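Local coordinates for protein putative LacI-family transcriptional regulator (Bacteroides fragilis, PDB 3GBV) that probably regulates transcription by binding DNA in response to a small-molecule effector, as members of the LacI family do, at residues Cys13-His18 with Gly72-Pro77; Arg32-Thr37 with Gln257-Ile262; Tyr99-Ile104 with Ser151-Ser156. All coordinates share one frame; numbering follows the deposited sequence.

Contact 1: residues Cys13-His18 with Gly72-Pro77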
ATOM      1  N   CYS A  13     -26.934  -5.678   4.386  1.00 31.43           N
ATOM      2  CA  CYS A  13     -25.579  -5.566   4.921  1.00 33.12           C
ATOM      3  C   CYS A  13     -25.646  -5.373   6.431  1.00 32.26           C
ATOM      4  O   CYS A  13     -26.069  -4.324   6.911  1.00 34.47           O
ATOM      5  CB  CYS A  13     -24.851  -4.384   4.273  1.00 32.72           C
ATOM      6  SG  CYS A  13     -24.957  -4.363   2.456  1.00 34.11           S
ATOM      7  N   LEU A  14     -25.228  -6.388   7.177  1.00 31.43           N
ATOM      8  CA  LEU A  14     -25.272  -6.326   8.634  1.00 30.85           C
ATOM      9  C   LEU A  14     -23.899  -5.986   9.206  1.00 30.46           C
ATOM     10  O   LEU A  14     -22.961  -6.780   9.126  1.00 30.24           O
ATOM     11  CB  LEU A  14     -25.774  -7.666   9.179  1.00 31.92           C
ATOM     12  CG  LEU A  14     -26.177  -7.749  10.652  1.00 33.45           C
ATOM     13  CD1 LEU A  14     -27.282  -6.738  10.942  1.00 33.39           C
ATOM     14  CD2 LEU A  14     -26.642  -9.177  10.971  1.00 32.08           C
ATOM     15  N   LEU A  15     -23.793  -4.788   9.772  1.00 29.09           N
ATOM     16  CA  LEU A  15     -22.541  -4.311  10.340  1.00 28.65           C
ATOM     17  C   LEU A  15     -22.738  -3.859  11.784  1.00 28.77           C
ATOM     18  O   LEU A  15     -23.856  -3.540  12.200  1.00 28.62           O
ATOM     19  CB  LEU A  15     -22.019  -3.126   9.522  1.00 28.17           C
ATOM     20  CG  LEU A  15     -21.863  -3.289   8.010  1.00 29.85           C
ATOM     21  CD1 LEU A  15     -21.616  -1.924   7.384  1.00 28.14           C
ATOM     22  CD2 LEU A  15     -20.723  -4.238   7.705  1.00 30.44           C
ATOM     23  N   PRO A  16     -21.655  -3.835  12.573  1.00 29.39           N
ATOM     24  CA  PRO A  16     -21.721  -3.410  13.976  1.00 29.90           C
ATOM     25  C   PRO A  16     -22.086  -1.930  14.096  1.00 31.35           C
ATOM     26  O   PRO A  16     -21.581  -1.101  13.335  1.00 29.86           O
ATOM     27  CB  PRO A  16     -20.301  -3.665  14.485  1.00 30.23           C
ATOM     28  CG  PRO A  16     -19.804  -4.778  13.616  1.00 28.48           C
ATOM     29  CD  PRO A  16     -20.320  -4.377  12.254  1.00 29.32           C
ATOM     30  N   LYS A  17     -22.962  -1.597  15.042  1.00 33.58           N
ATOM     31  CA  LYS A  17     -23.331  -0.200  15.254  1.00 36.12           C
ATOM     32  C   LYS A  17     -22.025   0.545  15.500  1.00 35.13           C
ATOM     33  O   LYS A  17     -21.087  -0.008  16.073  1.00 33.90           O
ATOM     34  CB  LYS A  17     -24.247  -0.049  16.479  1.00 38.51           C
ATOM     35  CG  LYS A  17     -25.693  -0.508  16.269  1.00 43.05           C
ATOM     36  CD  LYS A  17     -26.468  -0.507  17.590  1.00 47.10           C
ATOM     37  CE  LYS A  17     -27.906  -1.002  17.420  1.00 48.17           C
ATOM     38  NZ  LYS A  17     -28.552  -1.304  18.740  1.00 49.72           N
ATOM     39  N   HIS A  18     -21.966   1.798  15.066  1.00 35.82           N
ATOM     40  CA  HIS A  18     -20.762   2.601  15.230  1.00 36.15           C
ATOM     41  C   HIS A  18     -21.065   4.085  15.037  1.00 37.37           C
ATOM     42  O   HIS A  18     -22.181   4.456  14.676  1.00 37.77           O
ATOM     43  CB  HIS A  18     -19.710   2.162  14.209  1.00 34.37           C
ATOM     44  CG  HIS A  18     -20.115   2.395  12.786  1.00 34.74           C
ATOM     45  ND1 HIS A  18     -21.009   1.584  12.121  1.00 34.24           N
ATOM     46  CD2 HIS A  18     -19.781   3.377  11.914  1.00 34.68           C
ATOM     47  CE1 HIS A  18     -21.210   2.055  10.904  1.00 34.06           C
ATOM     48  NE2 HIS A  18     -20.477   3.144  10.753  1.00 34.37           N
ATOM     49  N   GLY A  72     -29.401 -11.354  -1.103  1.00 37.10           N
ATOM     50  CA  GLY A  72     -28.063 -11.641  -0.640  1.00 36.20           C
ATOM     51  C   GLY A  72     -27.742 -10.898   0.640  1.00 34.88           C
ATOM     52  O   GLY A  72     -28.404  -9.916   1.004  1.00 35.06           O
ATOM     53  N   VAL A  73     -26.712 -11.372   1.324  1.00 31.78           N
ATOM     54  CA  VAL A  73     -26.287 -10.766   2.569  1.00 31.30           C
ATOM     55  C   VAL A  73     -24.771 -10.684   2.679  1.00 29.21           C
ATOM     56  O   VAL A  73     -24.071 -11.609   2.290  1.00 26.35           O
ATOM     57  CB  VAL A  73     -26.770 -11.589   3.783  1.00 32.06           C
ATOM     58  CG1 VAL A  73     -26.368 -10.887   5.074  1.00 31.46           C
ATOM     59  CG2 VAL A  73     -28.272 -11.803   3.713  1.00 31.81           C
HETATM   60  N   MSE A  74     -24.272  -9.559   3.180  1.00 28.65           N
HETATM   61  CA  MSE A  74     -22.847  -9.403   3.439  1.00 31.30           C
HETATM   62  C   MSE A  74     -22.919  -9.161   4.945  1.00 31.69           C
HETATM   63  O   MSE A  74     -23.845  -8.490   5.429  1.00 33.01           O
HETATM   64  CB  MSE A  74     -22.246  -8.217   2.673  1.00 30.47           C
HETATM   65  CG  MSE A  74     -22.812  -6.849   3.020  1.00 37.92           C
HETATM   66 SE   MSE A  74     -21.603  -5.872   4.242  1.00 58.77          SE
HETATM   67  CE  MSE A  74     -22.440  -6.215   6.004  1.00 42.83           C
ATOM     68  N   PHE A  75     -21.986  -9.727   5.697  1.00 30.62           N
ATOM     69  CA  PHE A  75     -22.050  -9.600   7.141  1.00 29.29           C
ATOM     70  C   PHE A  75     -20.681  -9.578   7.800  1.00 28.23           C
ATOM     71  O   PHE A  75     -19.821 -10.396   7.488  1.00 25.93           O
ATOM     72  CB  PHE A  75     -22.903 -10.764   7.667  1.00 31.15           C
ATOM     73  CG  PHE A  75     -22.795 -11.011   9.150  1.00 33.53           C
ATOM     74  CD1 PHE A  75     -23.005  -9.986  10.074  1.00 33.88           C
ATOM     75  CD2 PHE A  75     -22.530 -12.296   9.623  1.00 35.04           C
ATOM     76  CE1 PHE A  75     -22.955 -10.244  11.453  1.00 35.06           C
ATOM     77  CE2 PHE A  75     -22.480 -12.563  10.991  1.00 35.22           C
ATOM     78  CZ  PHE A  75     -22.693 -11.534  11.910  1.00 33.55           C
ATOM     79  N   ALA A  76     -20.486  -8.621   8.700  1.00 28.13           N
ATOM     80  CA  ALA A  76     -19.235  -8.482   9.436  1.00 28.50           C
ATOM     81  C   ALA A  76     -19.464  -9.044  10.833  1.00 30.39           C
ATOM     82  O   ALA A  76     -20.141  -8.423  11.648  1.00 31.25           O
ATOM     83  CB  ALA A  76     -18.840  -7.025   9.529  1.00 28.79           C
ATOM     84  N   PRO A  77     -18.907 -10.229  11.123  1.00 30.76           N
ATOM     85  CA  PRO A  77     -19.043 -10.900  12.428  1.00 32.31           C
ATOM     86  C   PRO A  77     -18.186 -10.285  13.536  1.00 32.54           C
ATOM     87  O   PRO A  77     -17.056  -9.879  13.300  1.00 34.03           O
ATOM     88  CB  PRO A  77     -18.598 -12.339  12.139  1.00 30.34           C
ATOM     89  CG  PRO A  77     -18.608 -12.449  10.624  1.00 30.40           C
ATOM     90  CD  PRO A  77     -18.201 -11.091  10.166  1.00 29.57           C
TER

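Contact 2: residues Arg32-Thr37 with Gln257-Ile262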
ATOM      1  N   ARG A  32     -21.986   1.865  -0.900  1.00 35.07           N
ATOM      2  CA  ARG A  32     -22.730   2.883  -1.630  1.00 38.15           C
ATOM      3  C   ARG A  32     -22.192   3.064  -3.043  1.00 38.44           C
ATOM      4  O   ARG A  32     -22.960   3.096  -4.006  1.00 38.32           O
ATOM      5  CB  ARG A  32     -22.689   4.222  -0.883  1.00 40.07           C
ATOM      6  CG  ARG A  32     -23.494   4.228   0.400  1.00 43.84           C
ATOM      7  CD  ARG A  32     -24.917   3.827   0.106  1.00 49.23           C
ATOM      8  NE  ARG A  32     -25.694   3.562   1.311  1.00 54.05           N
ATOM      9  CZ  ARG A  32     -26.936   3.084   1.298  1.00 56.72           C
ATOM     10  NH1 ARG A  32     -27.530   2.823   0.137  1.00 57.66           N
ATOM     11  NH2 ARG A  32     -27.583   2.860   2.437  1.00 58.07           N
ATOM     12  N   GLU A  33     -20.874   3.183  -3.165  1.00 38.19           N
ATOM     13  CA  GLU A  33     -20.255   3.348  -4.467  1.00 39.58           C
ATOM     14  C   GLU A  33     -20.646   2.175  -5.363  1.00 39.02           C
ATOM     15  O   GLU A  33     -20.866   2.353  -6.562  1.00 39.00           O
ATOM     16  CB  GLU A  33     -18.736   3.425  -4.326  1.00 41.16           C
ATOM     17  CG  GLU A  33     -17.974   3.609  -5.640  1.00 47.25           C
ATOM     18  CD  GLU A  33     -18.346   4.895  -6.369  1.00 51.59           C
ATOM     19  OE1 GLU A  33     -18.344   5.973  -5.723  1.00 52.75           O
ATOM     20  OE2 GLU A  33     -18.633   4.828  -7.586  1.00 52.22           O
ATOM     21  N   ALA A  34     -20.741   0.982  -4.780  1.00 37.76           N
ATOM     22  CA  ALA A  34     -21.112  -0.211  -5.543  1.00 39.08           C
ATOM     23  C   ALA A  34     -22.573  -0.169  -5.990  1.00 39.67           C
ATOM     24  O   ALA A  34     -22.906  -0.582  -7.100  1.00 38.87           O
ATOM     25  CB  ALA A  34     -20.855  -1.469  -4.717  1.00 38.14           C
ATOM     26  N   VAL A  35     -23.448   0.320  -5.120  1.00 40.52           N
ATOM     27  CA  VAL A  35     -24.857   0.415  -5.460  1.00 41.86           C
ATOM     28  C   VAL A  35     -25.034   1.324  -6.680  1.00 42.41           C
ATOM     29  O   VAL A  35     -25.697   0.955  -7.644  1.00 41.56           O
ATOM     30  CB  VAL A  35     -25.673   0.967  -4.274  1.00 42.44           C
ATOM     31  CG1 VAL A  35     -27.124   1.206  -4.685  1.00 43.07           C
ATOM     32  CG2 VAL A  35     -25.617  -0.020  -3.122  1.00 42.46           C
ATOM     33  N   THR A  36     -24.421   2.502  -6.653  1.00 41.92           N
ATOM     34  CA  THR A  36     -24.561   3.419  -7.773  1.00 42.48           C
ATOM     35  C   THR A  36     -23.954   2.842  -9.049  1.00 42.11           C
ATOM     36  O   THR A  36     -24.540   2.939 -10.124  1.00 42.90           O
ATOM     37  CB  THR A  36     -23.912   4.790  -7.468  1.00 42.25           C
ATOM     38  OG1 THR A  36     -22.488   4.675  -7.529  1.00 44.95           O
ATOM     39  CG2 THR A  36     -24.315   5.266  -6.080  1.00 39.94           C
ATOM     40  N   THR A  37     -22.784   2.231  -8.934  1.00 42.88           N
ATOM     41  CA  THR A  37     -22.131   1.652 -10.102  1.00 43.74           C
ATOM     42  C   THR A  37     -23.036   0.641 -10.818  1.00 44.27           C
ATOM     43  O   THR A  37     -23.073   0.591 -12.047  1.00 45.03           O
ATOM     44  CB  THR A  37     -20.813   0.946  -9.710  1.00 43.44           C
ATOM     45  OG1 THR A  37     -19.914   1.898  -9.128  1.00 43.77           O
ATOM     46  CG2 THR A  37     -20.154   0.323 -10.933  1.00 42.16           C
ATOM     47  N   GLN A 257     -13.393  -3.480   0.314  1.00 28.42           N
ATOM     48  CA  GLN A 257     -14.031  -4.667   0.867  1.00 27.47           C
ATOM     49  C   GLN A 257     -15.547  -4.552   0.750  1.00 27.24           C
ATOM     50  O   GLN A 257     -16.231  -5.530   0.456  1.00 25.73           O
ATOM     51  CB  GLN A 257     -13.638  -4.868   2.330  1.00 25.91           C
ATOM     52  CG  GLN A 257     -12.221  -5.376   2.514  1.00 27.47           C
ATOM     53  CD  GLN A 257     -11.871  -5.640   3.963  1.00 24.83           C
ATOM     54  OE1 GLN A 257     -12.658  -6.211   4.707  1.00 24.99           O
ATOM     55  NE2 GLN A 257     -10.676  -5.240   4.364  1.00 23.40           N
ATOM     56  N   GLY A 258     -16.072  -3.356   0.986  1.00 26.65           N
ATOM     57  CA  GLY A 258     -17.510  -3.165   0.895  1.00 28.49           C
ATOM     58  C   GLY A 258     -17.951  -3.214  -0.557  1.00 28.42           C
ATOM     59  O   GLY A 258     -18.939  -3.865  -0.912  1.00 26.01           O
ATOM     60  N   PHE A 259     -17.201  -2.520  -1.403  1.00 27.78           N
ATOM     61  CA  PHE A 259     -17.503  -2.487  -2.818  1.00 30.18           C
ATOM     62  C   PHE A 259     -17.526  -3.917  -3.362  1.00 30.22           C
ATOM     63  O   PHE A 259     -18.504  -4.340  -3.976  1.00 28.49           O
ATOM     64  CB  PHE A 259     -16.448  -1.664  -3.556  1.00 31.68           C
ATOM     65  CG  PHE A 259     -16.766  -1.441  -5.000  1.00 34.26           C
ATOM     66  CD1 PHE A 259     -17.604  -0.400  -5.386  1.00 33.40           C
ATOM     67  CD2 PHE A 259     -16.266  -2.300  -5.973  1.00 32.94           C
ATOM     68  CE1 PHE A 259     -17.945  -0.211  -6.721  1.00 35.20           C
ATOM     69  CE2 PHE A 259     -16.600  -2.122  -7.313  1.00 35.43           C
ATOM     70  CZ  PHE A 259     -17.446  -1.071  -7.687  1.00 35.35           C
ATOM     71  N   ASN A 260     -16.451  -4.663  -3.122  1.00 30.71           N
ATOM     72  CA  ASN A 260     -16.353  -6.046  -3.592  1.00 32.73           C
ATOM     73  C   ASN A 260     -17.446  -6.975  -3.068  1.00 32.79           C
ATOM     74  O   ASN A 260     -17.879  -7.881  -3.777  1.00 32.34           O
ATOM     75  CB  ASN A 260     -14.985  -6.622  -3.237  1.00 34.16           C
ATOM     76  CG  ASN A 260     -13.924  -6.225  -4.230  1.00 36.34           C
ATOM     77  OD1 ASN A 260     -14.005  -5.166  -4.848  1.00 38.88           O
ATOM     78  ND2 ASN A 260     -12.913  -7.069  -4.384  1.00 36.00           N
ATOM     79  N   SER A 261     -17.891  -6.765  -1.834  1.00 31.85           N
ATOM     80  CA  SER A 261     -18.939  -7.615  -1.281  1.00 33.33           C
ATOM     81  C   SER A 261     -20.173  -7.560  -2.163  1.00 32.81           C
ATOM     82  O   SER A 261     -20.726  -8.595  -2.540  1.00 31.00           O
ATOM     83  CB  SER A 261     -19.311  -7.182   0.141  1.00 34.80           C
ATOM     84  OG  SER A 261     -18.279  -7.516   1.054  1.00 39.59           O
ATOM     85  N   ILE A 262     -20.589  -6.338  -2.492  1.00 33.47           N
ATOM     86  CA  ILE A 262     -21.768  -6.104  -3.323  1.00 34.20           C
ATOM     87  C   ILE A 262     -21.537  -6.590  -4.746  1.00 34.49           C
ATOM     88  O   ILE A 262     -22.420  -7.198  -5.361  1.00 33.32           O
ATOM     89  CB  ILE A 262     -22.121  -4.607  -3.376  1.00 34.19           C
ATOM     90  CG1 ILE A 262     -22.287  -4.053  -1.960  1.00 33.17           C
ATOM     91  CG2 ILE A 262     -23.406  -4.415  -4.174  1.00 35.76           C
ATOM     92  CD1 ILE A 262     -23.440  -4.659  -1.187  1.00 33.44           C
TER

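Contact 3: residues Tyr99-Ile104 with Ser151-Ser156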
ATOM      1  N   TYR A  99     -18.851 -12.936   4.141  1.00 29.99           N
ATOM      2  CA  TYR A  99     -18.209 -12.475   5.359  1.00 30.35           C
ATOM      3  C   TYR A  99     -17.173 -11.420   5.004  1.00 29.82           C
ATOM      4  O   TYR A  99     -16.486 -11.509   3.986  1.00 26.93           O
ATOM      5  CB  TYR A  99     -17.474 -13.602   6.099  1.00 32.42           C
ATOM      6  CG  TYR A  99     -18.344 -14.599   6.843  1.00 33.78           C
ATOM      7  CD1 TYR A  99     -19.520 -14.197   7.494  1.00 33.67           C
ATOM      8  CD2 TYR A  99     -17.958 -15.934   6.941  1.00 32.82           C
ATOM      9  CE1 TYR A  99     -20.286 -15.112   8.221  1.00 34.39           C
ATOM     10  CE2 TYR A  99     -18.715 -16.852   7.667  1.00 35.17           C
ATOM     11  CZ  TYR A  99     -19.874 -16.440   8.303  1.00 34.17           C
ATOM     12  OH  TYR A  99     -20.621 -17.358   9.008  1.00 35.45           O
ATOM     13  N   ILE A 100     -17.080 -10.409   5.853  1.00 30.11           N
ATOM     14  CA  ILE A 100     -16.095  -9.370   5.677  1.00 30.82           C
ATOM     15  C   ILE A 100     -15.389  -9.241   7.014  1.00 30.89           C
ATOM     16  O   ILE A 100     -15.993  -9.451   8.075  1.00 29.68           O
ATOM     17  CB  ILE A 100     -16.726  -8.019   5.302  1.00 31.91           C
ATOM     18  CG1 ILE A 100     -17.869  -7.691   6.260  1.00 34.43           C
ATOM     19  CG2 ILE A 100     -17.200  -8.054   3.867  1.00 31.30           C
ATOM     20  CD1 ILE A 100     -18.538  -6.351   5.984  1.00 37.97           C
ATOM     21  N   ASP A 101     -14.101  -8.922   6.947  1.00 30.61           N
ATOM     22  CA  ASP A 101     -13.263  -8.737   8.123  1.00 31.25           C
ATOM     23  C   ASP A 101     -12.874 -10.028   8.848  1.00 32.03           C
ATOM     24  O   ASP A 101     -11.696 -10.381   8.900  1.00 31.95           O
ATOM     25  CB  ASP A 101     -13.941  -7.786   9.099  1.00 30.67           C
ATOM     26  CG  ASP A 101     -13.001  -7.313  10.162  1.00 30.68           C
ATOM     27  OD1 ASP A 101     -11.977  -6.696   9.790  1.00 31.32           O
ATOM     28  OD2 ASP A 101     -13.276  -7.569  11.351  1.00 31.59           O
ATOM     29  N   SER A 102     -13.858 -10.726   9.410  1.00 32.47           N
ATOM     30  CA  SER A 102     -13.596 -11.974  10.123  1.00 33.03           C
ATOM     31  C   SER A 102     -14.276 -13.152   9.442  1.00 33.75           C
ATOM     32  O   SER A 102     -15.356 -13.005   8.867  1.00 32.43           O
ATOM     33  CB  SER A 102     -14.116 -11.899  11.566  1.00 31.51           C
ATOM     34  OG  SER A 102     -13.472 -10.889  12.321  1.00 33.77           O
ATOM     35  N   GLN A 103     -13.643 -14.322   9.517  1.00 36.09           N
ATOM     36  CA  GLN A 103     -14.211 -15.543   8.951  1.00 39.18           C
ATOM     37  C   GLN A 103     -14.787 -16.307  10.142  1.00 40.56           C
ATOM     38  O   GLN A 103     -14.426 -16.040  11.291  1.00 41.53           O
ATOM     39  CB  GLN A 103     -13.134 -16.420   8.293  1.00 39.94           C
ATOM     40  CG  GLN A 103     -12.164 -15.695   7.381  1.00 45.54           C
ATOM     41  CD  GLN A 103     -11.144 -16.629   6.746  1.00 49.32           C
ATOM     42  OE1 GLN A 103     -11.494 -17.477   5.922  1.00 52.09           O
ATOM     43  NE2 GLN A 103      -9.873 -16.480   7.129  1.00 50.61           N
ATOM     44  N   ILE A 104     -15.693 -17.237   9.861  1.00 41.40           N
ATOM     45  CA  ILE A 104     -16.300 -18.089  10.881  1.00 41.52           C
ATOM     46  C   ILE A 104     -16.155 -19.482  10.275  1.00 41.27           C
ATOM     47  O   ILE A 104     -17.035 -19.972   9.568  1.00 40.30           O
ATOM     48  CB  ILE A 104     -17.805 -17.748  11.120  1.00 41.90           C
ATOM     49  CG1 ILE A 104     -17.932 -16.350  11.745  1.00 41.71           C
ATOM     50  CG2 ILE A 104     -18.439 -18.793  12.037  1.00 41.52           C
ATOM     51  CD1 ILE A 104     -19.352 -15.937  12.090  1.00 39.52           C
ATOM     52  N   SER A 151     -13.702 -10.497  18.031  1.00 46.37           N
ATOM     53  CA  SER A 151     -13.194 -10.378  16.667  1.00 40.42           C
ATOM     54  C   SER A 151     -12.189 -11.478  16.355  1.00 38.70           C
ATOM     55  O   SER A 151     -11.087 -11.492  16.903  1.00 36.70           O
ATOM     56  CB  SER A 151     -12.525  -9.019  16.447  1.00 41.34           C
ATOM     57  OG  SER A 151     -11.941  -8.937  15.154  1.00 31.84           O
ATOM     58  N   ASN A 152     -12.562 -12.399  15.476  1.00 35.71           N
ATOM     59  CA  ASN A 152     -11.653 -13.477  15.110  1.00 34.86           C
ATOM     60  C   ASN A 152     -10.426 -12.920  14.396  1.00 32.14           C
ATOM     61  O   ASN A 152      -9.307 -13.395  14.612  1.00 29.80           O
ATOM     62  CB  ASN A 152     -12.360 -14.511  14.222  1.00 37.20           C
ATOM     63  CG  ASN A 152     -13.351 -15.362  14.997  1.00 40.71           C
ATOM     64  OD1 ASN A 152     -13.140 -15.653  16.179  1.00 41.07           O
ATOM     65  ND2 ASN A 152     -14.429 -15.782  14.336  1.00 43.05           N
ATOM     66  N   GLN A 153     -10.634 -11.914  13.547  1.00 29.89           N
ATOM     67  CA  GLN A 153      -9.524 -11.288  12.836  1.00 28.81           C
ATOM     68  C   GLN A 153      -8.513 -10.797  13.877  1.00 28.17           C
ATOM     69  O   GLN A 153      -7.314 -11.050  13.753  1.00 25.98           O
ATOM     70  CB  GLN A 153     -10.027 -10.113  11.982  1.00 30.16           C
ATOM     71  CG  GLN A 153      -8.924  -9.230  11.371  1.00 28.45           C
ATOM     72  CD  GLN A 153      -8.226  -9.858  10.174  1.00 30.90           C
ATOM     73  OE1 GLN A 153      -7.025  -9.644   9.957  1.00 29.23           O
ATOM     74  NE2 GLN A 153      -8.973 -10.617   9.378  1.00 28.92           N
ATOM     75  N   GLN A 154      -9.005 -10.113  14.909  1.00 27.28           N
ATOM     76  CA  GLN A 154      -8.147  -9.582  15.975  1.00 28.70           C
ATOM     77  C   GLN A 154      -7.398 -10.664  16.744  1.00 27.77           C
ATOM     78  O   GLN A 154      -6.188 -10.573  16.926  1.00 25.05           O
ATOM     79  CB  GLN A 154      -8.975  -8.756  16.958  1.00 28.57           C
ATOM     80  CG  GLN A 154      -9.382  -7.390  16.418  1.00 32.71           C
ATOM     81  CD  GLN A 154     -10.407  -6.710  17.297  1.00 32.22           C
ATOM     82  OE1 GLN A 154     -10.535  -7.038  18.474  1.00 33.71           O
ATOM     83  NE2 GLN A 154     -11.138  -5.753  16.733  1.00 29.66           N
ATOM     84  N   GLU A 155      -8.127 -11.682  17.186  1.00 27.98           N
ATOM     85  CA  GLU A 155      -7.548 -12.787  17.940  1.00 31.03           C
ATOM     86  C   GLU A 155      -6.482 -13.491  17.110  1.00 29.17           C
ATOM     87  O   GLU A 155      -5.368 -13.735  17.567  1.00 30.28           O
ATOM     88  CB  GLU A 155      -8.636 -13.797  18.312  1.00 34.08           C
ATOM     89  CG  GLU A 155      -8.160 -14.934  19.206  1.00 43.39           C
ATOM     90  CD  GLU A 155      -8.956 -16.221  19.000  1.00 48.88           C
ATOM     91  OE1 GLU A 155     -10.199 -16.139  18.888  1.00 51.68           O
ATOM     92  OE2 GLU A 155      -8.338 -17.312  18.954  1.00 50.72           O
ATOM     93  N   SER A 156      -6.838 -13.811  15.877  1.00 27.47           N
ATOM     94  CA  SER A 156      -5.943 -14.496  14.970  1.00 26.28           C
ATOM     95  C   SER A 156      -4.676 -13.671  14.685  1.00 26.28           C
ATOM     96  O   SER A 156      -3.566 -14.219  14.613  1.00 23.26           O
ATOM     97  CB  SER A 156      -6.705 -14.794  13.682  1.00 26.79           C
ATOM     98  OG  SER A 156      -6.243 -15.977  13.082  1.00 29.89           O
TER
HETATM   99  O   HOH W   1     -11.511  -7.185  13.350  1.00 40.88           O
HETATM  100  O   HOH W   2     -15.513 -12.080  14.715  1.00 33.79           O

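Contact 1: residues Cys13-His18 with Gly72-Pro77
Strands 9-16 and 72-75 run side by side in the parallel sheet of the N-terminal lobe, and C13 and L14 pair with M74 and F75. Two backbone bonds fix the register. L14 N gives its hydrogen to M74 O at 3.1 Å in the carbonyl plane, and A76 N reaches L14 O at 3.1 Å almost along the C=O axis, so the backbone of L14 is held on both its N-H and its carbonyl. The face carrying C13 and M74 is the tight one. The CG of selenomethionine M74 takes the crowded position between backbone N and carbonyl carbon (chi1 62°); this puts M74 CG 3.4 Å from C13 CB and 3.3 Å from C13 SG. Bends at the next two torsions carry SE and CE over the C13-L15 strand. Beyond M74, L15 CD2 rests 3.8 Å from A76 CB. The opposite face is easier: the side chains of L14 and F75 lie alongside each other, pointing the same way, and L14 CD2 is 3.8 Å from F75 CD1. L14 O sits in the plane of that ring at its edge, 3.3 Å from F75 CD1, and P77 N lies over one ring face. Past P16 the two chains part. K17 reaches into solvent, while H18 folds back so that ND1 donates to P16 O, within the imidazole plane. An ethanediol near F75 suggests that these strand ends border a pocket. Directional backbone bonds thus set the alignment, while sulfur, selenium and carbon pack on the face of C13 and M74, and carbon alone on that of L14 and F75.

Contact 2: residues Arg32-Thr37 with Gln257-Ile262
Helix segments 32-37 and 257-262 cross at 40°, their axes coming as near as 8.2 Å, a close approach that brings A34 CA within 5.1 Å of F259 CA. Where they meet, A34 offers no more than a methyl group, and the other helix closes on it with two larger side chains. A34 CB touches F259 CD1 at 3.5 Å and I262 CB at 3.6 Å, so the methyl is lodged between residues one turn apart. F259 swings its ring across the gap with CG anti to the backbone N (chi1 -173°), and CE1 comes to 3.4 Å from A34 CA, against the backbone of the partner helix. The aliphatic part of E33 meets the ring from the other side of its plane than A34: its CG is 4.0 Å from F259 CE1, and its carboxylate is inclined by 29° to the ring. T37 OG1 completes the fit at the ring edge, in the ring plane. That hydroxyl is already engaged, because it donates to E33 O at 2.8 Å from above the carbonyl plane, and the same oxygen also accepts from T36 OG1 and T37 N. Three donors on one carbonyl tie the end of the first helix together just where F259 leans on it. On the second helix, S261 OG returns to Q257 O in the same way, but within the carbonyl plane. E33 and T37 lie at the exposed border, whereas A34 and I262 are buried. Inward from here, I262 packs on I31 of helix 23-37 and I43 of strand 43-50, and S261 lies on I98 and I100 of strand 97-100; the two helices thus lie together against one face of the parallel sheet.

Contact 3: residues Tyr99-Ile104 with Ser151-Ser156
Across the cleft of this periplasmic-binding-protein fold, the loop leaving strand 97-100 of the N-terminal lobe meets the N-terminus of helix 152-168 in the second lobe. The loop opens with a classic gamma turn: D101 has phi 74° and psi -65°, and S102 N bonds to I100 O at 2.8 Å. This turn presents D101 O to Q153, whose chain bends at chi2 so that NE2 donates along the C=O axis at 2.8 Å; Q115 O is a second acceptor for that amide nitrogen. S102 OG, set beside its own backbone N, receives Q153 N at 3.3 Å in a fairly straight bond (161°). Farther along, N152 ND2 donates to Q103 O at 3.1 Å. The first N-H groups of the helix are thus shared out: Q154 N goes to the N-cap oxygen S151 OG at 3.2 Å, Q153 N to the other lobe, and N152 N to a water that is also weakly bound to S102 OG. Positive potential at this helix end would be expected to suit the carboxylate of D101, which also lies near a bound ethanediol, consistent with an effector site in the cleft. The carboxylate itself reaches the cap through a single water: it donates to D101 OD2 at 2.7 Å and sits 2.6 Å from S151 OG.

In the fold
Contacts 1 and 2 belong to the N-terminal lobe, whereas contact 3 spans the two lobes. Contact 1 is wholly buried within the parallel sheet; contact 2 covers a face of that sheet and runs from a buried interior to an exposed border. They touch where C13 SG meets I262 CD1, and strand 9-16 leads in the chain to helix 23-37. Strand 97-100, beside 72-75, connects contact 1 to contact 3, with I100 packed on L15 and A76. Chemistry follows place: backbone bonds and apolar fill in the sheet, mainly apolar packing, with a hydroxyl at a ring edge, across the helix pair, and polar, water-assisted bonding at the partly buried cleft.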